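Side-chain contact in pectate lyase (Bacillus subtilis, PDB 5AMV), which cleaves polygalacturonate by calcium-dependent elimination, leaving oligosaccharides with an unsaturated sugar at their non-reducing ends: residues P81-L85 with D86-K90. Sequence-based numbering, arbitrary orientation.
Sequences PEYDL and DKYLK
Asp84 OD2 caps helix 85-92 by accepting from Lys87 N at 3.1 Å, on the anti side of the carboxylate and 18° out of its plane. This holds for the conformer described, one of two modelled for Asp84. Here CG lies anti to the backbone N (chi1 179°), which turns the carboxylate back over the first turn. Asp84 O takes Tyr88 N at 2.8 Å, a bond at the start of the helix. The tight side is apolar. Tyr88 CD2 comes to the edge of the Tyr83 ring, 3.9 Å from Tyr83 CE1. One turn apart, Leu85 CD1 lies 3.9 Å from Leu89 CG. With an alanine at Leu85, Leu89 would probably lose this apolar neighbour. The other side is wet. A water gives a hydrogen to Asp86 OD2, accepts from Asp86 N, and is weakly bound to Asp84 OD1. Lys87 runs extended past the cap, and its NZ meets a second water only weakly, at 3.5 Å. Tyr83 rests on helix 105-121, and Tyr88 OH bonds to Glu107 of that helix and to Trp169 N. Leu85 and Leu89 pack on Tyr214 of strand 213-214. These side chains join the short peripheral helix 85-92 to both elements, away from the calcium and glycan sites.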
loop_
_atom_site.group_PDB
_atom_site.type_symbol
_atom_site.label_atom_id
_atom_site.label_comp_id
_atom_site.label_asym_id
_atom_site.label_seq_id
_atom_site.Cartn_x
_atom_site.Cartn_y
_atom_site.Cartn_z
ATOM N N PRO A 81 4.152 30.062 -5.159
ATOM C CA PRO A 81 3.490 31.360 -5.390
ATOM C C PRO A 81 2.758 31.499 -6.726
ATOM O O PRO A 81 1.786 32.288 -6.835
ATOM C CB PRO A 81 4.666 32.363 -5.343
ATOM C CG PRO A 81 5.610 31.716 -4.393
ATOM C CD PRO A 81 5.518 30.211 -4.616
ATOM N N GLU A 82 3.247 30.795 -7.756
ATOM C CA GLU A 82 2.645 30.915 -9.079
ATOM C C GLU A 82 1.528 29.912 -9.368
ATOM O O GLU A 82 0.859 30.014 -10.381
ATOM C CB GLU A 82 3.704 30.760 -10.153
ATOM C CG GLU A 82 4.683 31.958 -10.228
ATOM C CD GLU A 82 5.836 31.664 -11.172
ATOM O OE1 GLU A 82 5.630 31.515 -12.420
ATOM O OE2 GLU A 82 6.955 31.531 -10.665
ATOM N N TYR A 83 1.355 28.927 -8.503
ATOM C CA TYR A 83 0.341 27.912 -8.783
ATOM C C TYR A 83 -1.043 28.370 -8.344
ATOM O O TYR A 83 -1.191 28.966 -7.274
ATOM C CB TYR A 83 0.700 26.631 -8.052
ATOM C CG TYR A 83 -0.388 25.568 -8.128
ATOM C CD1 TYR A 83 -0.553 24.778 -9.280
ATOM C CD2 TYR A 83 -1.213 25.350 -7.041
ATOM C CE1 TYR A 83 -1.550 23.788 -9.313
ATOM C CE2 TYR A 83 -2.182 24.359 -7.041
ATOM C CZ TYR A 83 -2.344 23.586 -8.178
ATOM O OH TYR A 83 -3.314 22.592 -8.173
ATOM N N ASP A 84 -2.042 28.111 -9.203
ATOM C CA ASP A 84 -3.430 28.363 -8.865
ATOM C C ASP A 84 -4.260 27.315 -9.569
ATOM O O ASP A 84 -4.150 27.112 -10.798
ATOM C CB ASP A 84 -3.847 29.750 -9.317
ATOM C CG ASP A 84 -5.308 30.052 -9.011
ATOM O OD1 ASP A 84 -5.600 30.384 -7.844
ATOM O OD2 ASP A 84 -6.133 29.976 -9.951
ATOM N N LEU A 85 -5.040 26.584 -8.774
ATOM C CA LEU A 85 -5.832 25.459 -9.324
ATOM C C LEU A 85 -6.725 25.922 -10.493
ATOM O O LEU A 85 -6.776 25.267 -11.530
ATOM C CB LEU A 85 -6.650 24.737 -8.246
ATOM C CG LEU A 85 -7.538 23.579 -8.709
ATOM C CD1 LEU A 85 -6.736 22.466 -9.476
ATOM C CD2 LEU A 85 -8.373 22.993 -7.540
ATOM N N ASP A 86 -7.424 27.045 -10.340
ATOM C CA ASP A 86 -8.260 27.530 -11.435
ATOM C C ASP A 86 -7.446 27.795 -12.699
ATOM O O ASP A 86 -7.866 27.381 -13.778
ATOM C CB ASP A 86 -9.114 28.738 -10.993
ATOM C CG ASP A 86 -10.318 28.310 -10.127
ATOM O OD1 ASP A 86 -11.014 27.338 -10.510
ATOM O OD2 ASP A 86 -10.559 28.906 -9.051
ATOM N N LYS A 87 -6.264 28.405 -12.578
ATOM C CA LYS A 87 -5.410 28.620 -13.759
ATOM C C LYS A 87 -4.910 27.286 -14.338
ATOM O O LYS A 87 -4.831 27.121 -15.562
ATOM C CB LYS A 87 -4.237 29.553 -13.451
ATOM C CG LYS A 87 -4.681 30.999 -13.192
ATOM C CD LYS A 87 -3.470 31.858 -12.859
ATOM C CE LYS A 87 -3.919 33.262 -12.389
ATOM N NZ LYS A 87 -2.736 34.105 -12.071
ATOM N N TYR A 88 -4.628 26.325 -13.451
ATOM C CA TYR A 88 -4.132 25.025 -13.900
ATOM C C TYR A 88 -5.243 24.339 -14.695
ATOM O O TYR A 88 -5.010 23.802 -15.790
ATOM C CB TYR A 88 -3.765 24.206 -12.672
ATOM C CG TYR A 88 -3.177 22.854 -12.998
ATOM C CD1 TYR A 88 -4.001 21.731 -13.243
ATOM C CD2 TYR A 88 -1.793 22.700 -13.061
ATOM C CE1 TYR A 88 -3.415 20.471 -13.517
ATOM C CE2 TYR A 88 -1.221 21.459 -13.325
ATOM C CZ TYR A 88 -2.042 20.356 -13.562
ATOM O OH TYR A 88 -1.457 19.136 -13.842
ATOM N N LEU A 89 -6.467 24.389 -14.170
ATOM C CA LEU A 89 -7.615 23.758 -14.841
ATOM C C LEU A 89 -7.854 24.379 -16.223
ATOM O O LEU A 89 -8.096 23.648 -17.210
ATOM C CB LEU A 89 -8.858 23.902 -13.968
ATOM C CG LEU A 89 -8.842 22.993 -12.723
ATOM C CD1 LEU A 89 -10.046 23.297 -11.802
ATOM C CD2 LEU A 89 -8.858 21.515 -13.104
ATOM N N LYS A 90 -7.805 25.701 -16.302
ATOM C CA LYS A 90 -7.908 26.351 -17.602
ATOM C C LYS A 90 -6.747 25.977 -18.539
ATOM O O LYS A 90 -6.950 25.697 -19.737
ATOM C CB LYS A 90 -7.966 27.875 -17.454
ATOM C CG LYS A 90 -8.426 28.567 -18.737
ATOM C CD LYS A 90 -8.600 30.060 -18.436
ATOM C CE LYS A 90 -9.292 30.786 -19.589
ATOM N NZ LYS A 90 -8.277 31.356 -20.490
HETATM O O HOH W 1 0.277 32.481 -11.349
HETATM O O HOH W 2 -8.144 28.516 -7.770
#